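Long-range contacts in beta-galactosidase (Trichoderma reesei, PDB 3OG2), which probably hydrolyses beta-D-galactosides, releasing terminal non-reducing beta-D-galactose residues: residues R39-S44 with G374-T379; T463-T468 with E494-N499; L529-S534 with I547-R552. One frame throughout, in Å; residues are numbered along the deposited sequence. Where two conformers were deposited one is given.

Contact 1: R39-S44 with G374-T379; sequences RVVIFS and GYITAT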
loop_
_atom_site.group_PDB
_atom_site.type_symbol
_atom_site.label_atom_id
_atom_site.label_comp_id
_atom_site.label_asym_id
_atom_site.label_seq_id
_atom_site.Cartn_x
_atom_site.Cartn_y
_atom_site.Cartn_z
ATOM N N ARG A 39 -1.557 -3.865 -28.062
ATOM C CA ARG A 39 -0.364 -3.757 -27.217
ATOM C C ARG A 39 -0.582 -2.704 -26.143
ATOM O O ARG A 39 -1.159 -1.633 -26.444
ATOM C CB ARG A 39 0.855 -3.305 -28.029
ATOM C CG ARG A 39 1.426 -4.397 -28.939
ATOM C CD ARG A 39 2.783 -3.876 -29.414
ATOM N NE ARG A 39 3.423 -4.863 -30.298
ATOM C CZ ARG A 39 4.083 -5.941 -29.902
ATOM N NH1 ARG A 39 4.188 -6.223 -28.571
ATOM N NH2 ARG A 39 4.619 -6.728 -30.832
ATOM N N VAL A 40 -0.080 -2.943 -24.946
ATOM C CA VAL A 40 -0.262 -1.978 -23.852
ATOM C C VAL A 40 0.985 -1.986 -22.990
ATOM O O VAL A 40 1.657 -3.017 -22.857
ATOM C CB VAL A 40 -1.543 -2.299 -23.083
ATOM C CG1 VAL A 40 -1.533 -3.735 -22.510
ATOM C CG2 VAL A 40 -1.805 -1.303 -21.944
ATOM N N VAL A 41 1.312 -0.846 -22.400
ATOM C CA VAL A 41 2.247 -0.767 -21.300
ATOM C C VAL A 41 1.402 -0.949 -20.050
ATOM O O VAL A 41 0.528 -0.082 -19.782
ATOM C CB VAL A 41 3.015 0.561 -21.259
ATOM C CG1 VAL A 41 3.874 0.637 -19.974
ATOM C CG2 VAL A 41 3.861 0.749 -22.488
ATOM N N ILE A 42 1.576 -2.030 -19.305
ATOM C CA ILE A 42 0.862 -2.198 -18.028
ATOM C C ILE A 42 1.600 -1.367 -16.979
ATOM O O ILE A 42 2.788 -1.590 -16.693
ATOM C CB ILE A 42 0.817 -3.675 -17.629
ATOM C CG1 ILE A 42 -0.018 -4.493 -18.624
ATOM C CG2 ILE A 42 0.350 -3.822 -16.181
ATOM C CD1 ILE A 42 -1.486 -4.063 -18.636
ATOM N N PHE A 43 0.903 -0.393 -16.443
ATOM C CA PHE A 43 1.464 0.492 -15.400
ATOM C C PHE A 43 0.472 0.341 -14.259
ATOM O O PHE A 43 -0.690 0.742 -14.393
ATOM C CB PHE A 43 1.601 1.918 -15.916
ATOM C CG PHE A 43 2.704 2.728 -15.201
ATOM C CD1 PHE A 43 3.340 2.344 -14.025
ATOM C CD2 PHE A 43 3.079 3.940 -15.778
ATOM C CE1 PHE A 43 4.320 3.132 -13.404
ATOM C CE2 PHE A 43 4.066 4.718 -15.164
ATOM C CZ PHE A 43 4.692 4.345 -13.991
ATOM N N SER A 44 0.911 -0.269 -13.175
ATOM C CA SER A 44 0.074 -0.795 -12.100
ATOM C C SER A 44 0.458 -0.244 -10.760
ATOM O O SER A 44 1.644 0.058 -10.564
ATOM C CB SER A 44 0.267 -2.332 -12.131
ATOM O OG SER A 44 -0.506 -2.948 -11.094
ATOM N N GLY A 374 5.011 3.794 -29.320
ATOM C CA GLY A 374 6.275 3.525 -29.935
ATOM C C GLY A 374 7.293 3.132 -28.906
ATOM O O GLY A 374 8.305 2.484 -29.239
ATOM N N TYR A 375 7.072 3.472 -27.653
ATOM C CA TYR A 375 7.985 2.999 -26.594
ATOM C C TYR A 375 8.040 1.479 -26.521
ATOM O O TYR A 375 9.071 0.861 -26.223
ATOM C CB TYR A 375 7.524 3.608 -25.265
ATOM C CG TYR A 375 8.115 2.937 -24.027
ATOM C CD1 TYR A 375 9.388 3.237 -23.571
ATOM C CD2 TYR A 375 7.357 1.997 -23.313
ATOM C CE1 TYR A 375 9.925 2.634 -22.453
ATOM C CE2 TYR A 375 7.867 1.387 -22.181
ATOM C CZ TYR A 375 9.163 1.703 -21.757
ATOM O OH TYR A 375 9.716 1.144 -20.648
ATOM N N ILE A 376 6.934 0.809 -26.800
ATOM C CA ILE A 376 6.856 -0.628 -26.636
ATOM C C ILE A 376 7.745 -1.333 -27.615
ATOM O O ILE A 376 8.343 -2.367 -27.272
ATOM C CB ILE A 376 5.418 -1.110 -26.806
ATOM C CG1 ILE A 376 4.534 -0.545 -25.700
ATOM C CG2 ILE A 376 5.431 -2.641 -26.810
ATOM C CD1 ILE A 376 3.053 -0.757 -25.906
ATOM N N THR A 377 7.820 -0.792 -28.857
ATOM C CA THR A 377 8.559 -1.652 -29.815
ATOM C C THR A 377 9.936 -1.078 -30.096
ATOM O O THR A 377 10.645 -1.712 -30.887
ATOM C CB THR A 377 7.718 -1.834 -31.072
ATOM O OG1 THR A 377 7.362 -0.494 -31.462
ATOM C CG2 THR A 377 6.450 -2.657 -30.822
ATOM N N ALA A 378 10.312 0.008 -29.450
ATOM C CA ALA A 378 11.699 0.516 -29.522
ATOM C C ALA A 378 12.577 -0.491 -28.810
ATOM O O ALA A 378 12.160 -1.138 -27.836
ATOM C CB ALA A 378 11.797 1.899 -28.909
ATOM N N THR A 379 13.814 -0.672 -29.233
ATOM C CA THR A 379 14.728 -1.594 -28.573
ATOM C C THR A 379 15.665 -0.912 -27.607
ATOM O O THR A 379 16.454 -0.046 -28.033
ATOM C CB THR A 379 15.614 -2.256 -29.659
ATOM O OG1 THR A 379 14.773 -2.920 -30.622
ATOM C CG2 THR A 379 16.513 -3.292 -29.001
#
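Arg-39 and Val-41, on the first strand of the TIM barrel, lay their side chains against Ile-376 of the short, weakly bonded helix 374-377. Arg-39 CB faces CD1 of Ile-376 at 4.0 Å. From there the chain runs extended from CG to NE, so CD comes beside the other branch of the isoleucine, 3.9 Å from Ile-376 CG2. NE lies 3.8 Å from Thr-377 CG2, and this methyl sits over one face of the guanidinium. The tip then leaves the contact for polar company: NH2 forms a salt bridge with Asp-29 and NH1 a hydrogen bond with Ser-32 OG. A long arginine suits the place because its methylenes can cover an isoleucine while its charge is met beyond.

Val-41 makes the tighter apolar contact. It and Ile-376 run by each other in opposite senses, Val-41 CG2 lying 3.5 Å from Ile-376 CG1. The same methyl reaches the ring edge of Tyr-375, 3.8 Å from its CD2. A branched residue serves well here, since one methyl touches two neighbours. The tyrosine hydroxyl is hydrogen-bonded to Val-316 O, while its ring rests on Leu-369 of helix 357-370. Ile-376 CD1 also rests against the backbone of Val-40, 3.8 Å from its C atom.

Across the pair the forces are mainly van der Waals contacts between carbon atoms, with the Arg-39 guanidinium at one side. Cohesion here should depend on shape and on the burial of Val-41, Tyr-375 and Ile-376, with charge satisfied at the margin, where Arg-39 meets Asp-29.

Contact 2: T463-T468 with E494-N499; sequences TLLYST and EFAVKN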
loop_
_atom_site.group_PDB
_atom_site.type_symbol
_atom_site.label_atom_id
_atom_site.label_comp_id
_atom_site.label_asym_id
_atom_site.label_seq_id
_atom_site.Cartn_x
_atom_site.Cartn_y
_atom_site.Cartn_z
ATOM N N THR A 463 4.092 14.890 -36.618
ATOM C CA THR A 463 5.246 14.185 -36.038
ATOM C C THR A 463 6.213 15.161 -35.415
ATOM O O THR A 463 6.515 16.184 -36.064
ATOM C CB THR A 463 6.023 13.390 -37.096
ATOM O OG1 THR A 463 5.111 12.514 -37.775
ATOM C CG2 THR A 463 7.128 12.552 -36.434
ATOM N N LEU A 464 6.612 14.851 -34.185
ATOM C CA LEU A 464 7.722 15.607 -33.612
ATOM C C LEU A 464 9.014 15.033 -34.141
ATOM O O LEU A 464 9.341 13.888 -33.795
ATOM C CB LEU A 464 7.847 15.500 -32.087
ATOM C CG LEU A 464 6.653 16.067 -31.335
ATOM C CD1 LEU A 464 6.740 15.783 -29.838
ATOM C CD2 LEU A 464 6.599 17.565 -31.523
ATOM N N LEU A 465 9.734 15.780 -34.953
ATOM C CA LEU A 465 11.057 15.315 -35.389
ATOM C C LEU A 465 11.921 15.105 -34.168
ATOM O O LEU A 465 12.642 14.094 -34.099
ATOM C CB LEU A 465 11.600 16.363 -36.343
ATOM C CG LEU A 465 12.998 16.003 -36.866
ATOM C CD1 LEU A 465 12.865 14.813 -37.804
ATOM C CD2 LEU A 465 13.636 17.204 -37.554
ATOM N N TYR A 466 11.824 16.012 -33.183
ATOM C CA TYR A 466 12.446 15.737 -31.879
ATOM C C TYR A 466 11.748 16.607 -30.844
ATOM O O TYR A 466 11.152 17.633 -31.201
ATOM C CB TYR A 466 13.953 15.971 -31.861
ATOM C CG TYR A 466 14.342 17.392 -32.261
ATOM C CD1 TYR A 466 14.376 18.437 -31.351
ATOM C CD2 TYR A 466 14.694 17.673 -33.593
ATOM C CE1 TYR A 466 14.739 19.747 -31.700
ATOM C CE2 TYR A 466 15.044 18.976 -33.951
ATOM C CZ TYR A 466 15.071 19.986 -33.012
ATOM O OH TYR A 466 15.409 21.251 -33.470
ATOM N N SER A 467 11.919 16.222 -29.601
ATOM C CA SER A 467 11.610 17.150 -28.509
ATOM C C SER A 467 12.525 16.888 -27.330
ATOM O O SER A 467 12.707 15.698 -26.967
ATOM C CB SER A 467 10.159 16.964 -28.056
ATOM O OG SER A 467 9.889 17.855 -26.961
ATOM N N THR A 468 13.068 17.948 -26.747
ATOM C CA THR A 468 13.807 17.805 -25.513
ATOM C C THR A 468 12.837 17.926 -24.342
ATOM O O THR A 468 13.014 17.268 -23.296
ATOM C CB THR A 468 14.917 18.848 -25.357
ATOM O OG1 THR A 468 14.329 20.157 -25.260
ATOM C CG2 THR A 468 15.823 18.895 -26.596
ATOM N N GLU A 494 13.716 22.629 -26.718
ATOM C CA GLU A 494 13.454 22.835 -28.143
ATOM C C GLU A 494 12.724 21.619 -28.696
ATOM O O GLU A 494 13.025 20.478 -28.272
ATOM C CB GLU A 494 14.796 23.096 -28.847
ATOM C CG GLU A 494 14.551 23.548 -30.282
ATOM C CD GLU A 494 15.902 23.754 -30.968
ATOM O OE1 GLU A 494 16.529 24.830 -30.765
ATOM O OE2 GLU A 494 16.323 22.769 -31.644
ATOM N N PHE A 495 11.814 21.850 -29.625
ATOM C CA PHE A 495 11.187 20.743 -30.333
ATOM C C PHE A 495 10.984 21.182 -31.784
ATOM O O PHE A 495 10.987 22.372 -32.100
ATOM C CB PHE A 495 9.890 20.249 -29.708
ATOM C CG PHE A 495 8.798 21.275 -29.598
ATOM C CD1 PHE A 495 8.846 22.255 -28.587
ATOM C CD2 PHE A 495 7.737 21.201 -30.472
ATOM C CE1 PHE A 495 7.791 23.163 -28.474
ATOM C CE2 PHE A 495 6.703 22.106 -30.380
ATOM C CZ PHE A 495 6.736 23.071 -29.369
ATOM N N ALA A 496 10.799 20.193 -32.632
ATOM C CA ALA A 496 10.633 20.521 -34.038
ATOM C C ALA A 496 9.491 19.647 -34.572
ATOM O O ALA A 496 9.410 18.469 -34.252
ATOM C CB ALA A 496 11.898 20.262 -34.818
ATOM N N VAL A 497 8.648 20.246 -35.383
ATOM C CA VAL A 497 7.472 19.591 -35.923
ATOM C C VAL A 497 7.617 19.486 -37.430
ATOM O O VAL A 497 7.828 20.506 -38.105
ATOM C CB VAL A 497 6.166 20.336 -35.567
ATOM C CG1 VAL A 497 4.958 19.550 -36.054
ATOM C CG2 VAL A 497 6.084 20.553 -34.045
ATOM N N LYS A 498 7.531 18.254 -37.964
ATOM C CA LYS A 498 7.563 18.128 -39.434
ATOM C C LYS A 498 6.388 18.905 -40.052
ATOM O O LYS A 498 5.383 18.990 -39.322
ATOM C CB LYS A 498 7.503 16.660 -39.864
ATOM C CG LYS A 498 8.656 15.837 -39.257
ATOM C CD LYS A 498 8.584 14.466 -39.984
ATOM C CE LYS A 498 9.550 13.476 -39.373
ATOM N NZ LYS A 498 9.167 12.054 -39.675
ATOM N N ASN A 499 6.556 19.421 -41.256
ATOM C CA ASN A 499 5.555 20.316 -41.880
ATOM C C ASN A 499 4.116 20.084 -41.430
ATOM O O ASN A 499 3.479 19.099 -41.782
ATOM C CB ASN A 499 5.619 20.122 -43.399
ATOM C CG ASN A 499 4.613 20.998 -44.096
ATOM O OD1 ASN A 499 3.866 21.822 -43.559
ATOM N ND2 ASN A 499 4.644 20.788 -45.413
HETATM O O HOH W 1 3.835 16.958 -38.490
#
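Tyr-466 OH donates a short hydrogen bond of 2.5 Å to Glu-494 OE2, meeting the oxygen on its anti side and 30° out of the carboxylate plane. Gln-438 N gives OE2 a second bond, and OE1 is held by Leu-439 N and Gln-530 NE2, so this buried carboxylate is gripped at both oxygens. A phenylalanine in place of Tyr-466 would probably leave Glu-494 OE2 without its hydroxyl donor, with the bond from Gln-438 N still in place. Nearby, Thr-468 pairs with Glu-494 twice: Thr-468 N gives a bond to Glu-494 O, and Glu-494 N returns one to Thr-468 OG1 at 2.9 Å. A threonine fits because its hydroxyl accepts this N-H and also bonds to His-493 ND1.

The backbones run antiparallel. Ala-496 N donates to Tyr-466 O and Lys-498 N to Thr-463 O, each at 3.0 Å, but the bond from Leu-465 N to Ala-496 O is weak, bent to 127° at the hydrogen. Here a beta bulge shifts the register by one and the chain turns a corner at Leu-465. A water joins Thr-463 N to Lys-498 O.

Packing fills both faces. The small Ala-496 lets its CB come over the Tyr-466 ring in a CH-pi contact, 3.9 Å from the centroid; chi1 of 57° sets the tyrosine CG between its backbone N and carbonyl carbon, from where the ring extends across Ala-496. On the opposite face of the sheet Leu-464 CD2 touches Val-497 CG2 at 3.9 Å and Phe-495 CD2. Lys-498 lies alongside Thr-463, its amine reaching Asp-456 in a salt bridge.

In the antiparallel sheet, strand 462-467 lies between 450-459 and 492-497, and 527-532 follows; Tyr-466 also touches Leu-434 and Ile-436 of strand 434-436.

Contact 3: L529-S534 with I547-R552; sequences LQWTAS and IYMVDR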
loop_
_atom_site.group_PDB
_atom_site.type_symbol
_atom_site.label_atom_id
_atom_site.label_comp_id
_atom_site.label_asym_id
_atom_site.label_seq_id
_atom_site.Cartn_x
_atom_site.Cartn_y
_atom_site.Cartn_z
ATOM N N LEU A 529 10.828 25.183 -32.479
ATOM C CA LEU A 529 10.343 26.063 -31.421
ATOM C C LEU A 529 11.239 25.908 -30.217
ATOM O O LEU A 529 11.488 24.793 -29.811
ATOM C CB LEU A 529 8.903 25.688 -31.002
ATOM C CG LEU A 529 7.858 25.856 -32.118
ATOM C CD1 LEU A 529 7.742 24.526 -32.912
ATOM C CD2 LEU A 529 6.480 26.238 -31.627
ATOM N N GLN A 530 11.696 27.017 -29.661
ATOM C CA GLN A 530 12.486 27.034 -28.451
ATOM C C GLN A 530 11.717 27.795 -27.370
ATOM O O GLN A 530 11.064 28.810 -27.660
ATOM C CB GLN A 530 13.823 27.728 -28.739
ATOM C CG GLN A 530 14.924 27.288 -27.812
ATOM C CD GLN A 530 16.255 27.790 -28.341
ATOM O OE1 GLN A 530 16.450 28.967 -28.133
ATOM N NE2 GLN A 530 17.043 26.948 -28.941
ATOM N N TRP A 531 11.800 27.356 -26.115
ATOM C CA TRP A 531 11.089 28.075 -25.089
ATOM C C TRP A 531 11.806 27.785 -23.777
ATOM O O TRP A 531 12.456 26.726 -23.669
ATOM C CB TRP A 531 9.631 27.623 -25.041
ATOM C CG TRP A 531 9.451 26.101 -24.980
ATOM C CD1 TRP A 531 9.701 25.067 -25.839
ATOM C CD2 TRP A 531 8.916 25.401 -23.850
ATOM N NE1 TRP A 531 9.344 23.832 -25.294
ATOM C CE2 TRP A 531 8.860 23.974 -24.087
ATOM C CE3 TRP A 531 8.437 25.901 -22.593
ATOM C CZ2 TRP A 531 8.379 23.044 -23.173
ATOM C CZ3 TRP A 531 7.979 24.966 -21.726
ATOM C CH2 TRP A 531 7.941 23.613 -21.991
ATOM N N THR A 532 11.684 28.689 -22.828
ATOM C CA THR A 532 12.238 28.432 -21.501
ATOM C C THR A 532 11.089 28.272 -20.523
ATOM O O THR A 532 10.249 29.172 -20.418
ATOM C CB THR A 532 13.164 29.596 -21.077
ATOM O OG1 THR A 532 14.286 29.608 -21.972
ATOM C CG2 THR A 532 13.700 29.362 -19.674
ATOM N N ALA A 533 11.017 27.117 -19.870
ATOM C CA ALA A 533 9.854 26.831 -19.029
ATOM C C ALA A 533 9.797 27.771 -17.833
ATOM O O ALA A 533 10.797 28.169 -17.223
ATOM C CB ALA A 533 9.967 25.374 -18.608
ATOM N N SER A 534 8.539 28.140 -17.510
ATOM C CA SER A 534 8.319 29.063 -16.400
ATOM C C SER A 534 6.889 28.904 -15.973
ATOM O O SER A 534 6.161 28.120 -16.559
ATOM C CB SER A 534 8.586 30.524 -16.787
ATOM O OG SER A 534 7.520 31.005 -17.617
ATOM N N ILE A 547 0.109 23.419 -29.379
ATOM C CA ILE A 547 1.054 22.940 -28.372
ATOM C C ILE A 547 0.998 23.867 -27.153
ATOM O O ILE A 547 1.156 25.083 -27.321
ATOM C CB ILE A 547 2.491 22.810 -28.908
ATOM C CG1 ILE A 547 2.523 22.149 -30.286
ATOM C CG2 ILE A 547 3.322 22.043 -27.888
ATOM C CD1 ILE A 547 2.790 23.083 -31.462
ATOM N N TYR A 548 0.767 23.240 -26.006
ATOM C CA TYR A 548 0.774 23.930 -24.714
ATOM C C TYR A 548 2.082 23.610 -24.052
ATOM O O TYR A 548 2.397 22.415 -23.851
ATOM C CB TYR A 548 -0.389 23.439 -23.863
ATOM C CG TYR A 548 -1.756 23.738 -24.421
ATOM C CD1 TYR A 548 -2.268 23.007 -25.498
ATOM C CD2 TYR A 548 -2.579 24.728 -23.906
ATOM C CE1 TYR A 548 -3.515 23.259 -26.026
ATOM C CE2 TYR A 548 -3.844 24.992 -24.439
ATOM C CZ TYR A 548 -4.311 24.263 -25.509
ATOM O OH TYR A 548 -5.575 24.492 -26.029
ATOM N N MET A 549 2.877 24.633 -23.725
ATOM C CA MET A 549 4.228 24.480 -23.183
ATOM C C MET A 549 4.217 24.986 -21.751
ATOM O O MET A 549 4.054 26.211 -21.576
ATOM C CB MET A 549 5.191 25.271 -24.043
ATOM C CG MET A 549 5.432 24.616 -25.423
ATOM S SD MET A 549 6.091 25.835 -26.599
ATOM C CE MET A 549 4.545 26.453 -27.234
ATOM N N VAL A 550 4.389 24.126 -20.769
ATOM C CA VAL A 550 4.250 24.515 -19.382
ATOM C C VAL A 550 5.473 24.100 -18.560
ATOM O O VAL A 550 6.300 23.304 -19.016
ATOM C CB VAL A 550 2.980 23.886 -18.757
ATOM C CG1 VAL A 550 1.738 24.411 -19.480
ATOM C CG2 VAL A 550 3.024 22.360 -18.781
ATOM N N ASP A 551 5.562 24.640 -17.328
ATOM C CA ASP A 551 6.602 24.090 -16.455
ATOM C C ASP A 551 6.034 22.888 -15.726
ATOM O O ASP A 551 4.827 22.570 -15.676
ATOM C CB ASP A 551 7.151 25.152 -15.528
ATOM C CG ASP A 551 6.188 25.617 -14.464
ATOM O OD1 ASP A 551 4.958 25.409 -14.593
ATOM O OD2 ASP A 551 6.702 26.265 -13.523
ATOM N N ARG A 552 6.951 22.140 -15.090
ATOM C CA ARG A 552 6.568 20.904 -14.396
ATOM C C ARG A 552 5.521 21.147 -13.344
ATOM O O ARG A 552 4.568 20.387 -13.209
ATOM C CB ARG A 552 7.821 20.330 -13.696
ATOM C CG ARG A 552 7.482 19.033 -12.997
ATOM C CD ARG A 552 8.635 18.620 -12.054
ATOM N NE ARG A 552 9.833 18.207 -12.788
ATOM C CZ ARG A 552 11.009 18.775 -12.920
ATOM N NH1 ARG A 552 11.359 19.948 -12.333
ATOM N NH2 ARG A 552 11.892 18.136 -13.666
HETATM O O HOH W 2 3.792 27.022 -17.444
#
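Trp-531 and Met-549 form a Met-aromatic contact where two beta sheets of the domain face one another: strand 527-532 belongs to the antiparallel sheet, strand 545-551 to a mixed one. Along the first strand, Leu-529 packs on Val-540 of strand 538-542 in the facing sheet, its apolar chain suited to this buried place.

Two residues on, the indole of Trp-531 reaches across the interface. Met-549 crosses it obliquely and covers one face with successive atoms. Its CB lies 3.5 Å from the centroid of the six-membered ring and only 8° off the normal, a CH-pi contact. Its SD stands 3.8 Å from the centroid of the five-membered ring, 12° off the normal. Chi2 of 160° carries the sulfur away from CA and out over the second ring. Methionine suits the site because an unbranched, polarisable chain can lie flat on a wide aromatic surface. At the indole edge, in the ring plane, Val-550 O comes 3.4 Å from Trp-531 CH2, while Leu-485 of strand 481-487 also touches the tryptophan.

After the strand ends, Ala-533 brings its CB to 4.2 Å from Asp-551 CB, a small side chain suiting this close approach. Asp-551 is the N-cap of helix 552-555: its carboxylate caps a backbone N of that helix, and its OD1 also bonds to Ser-554 OG. Ser-534 turns its hydroxyl to Ala-536 N and its carbonyl to the aspartate, where one water lies 2.8 Å from Ser-534 O and accepts a hydrogen bond from Asp-551 N at 3.0 Å.

How the contacts relate
From the N terminus, contact 1 closes the longest loop: the 329 residues between its segments hold most of the barrel, and its closing ties the first barrel strand to the short helix that leads into the beta domain. Contact 2 closes a loop of 25 residues and contact 3 one of 12, both inside that domain. The three follow in series, so none nests in or crosses another. Contact 1 stands apart, its centre about 21 Å from that of contact 2. Contacts 2 and 3 touch through neighbouring strands 492-497 and 527-532, where Phe-495 O probably accepts a bond from Leu-529 N; together they link strand 462-467 to strand 545-551 of the facing sheet.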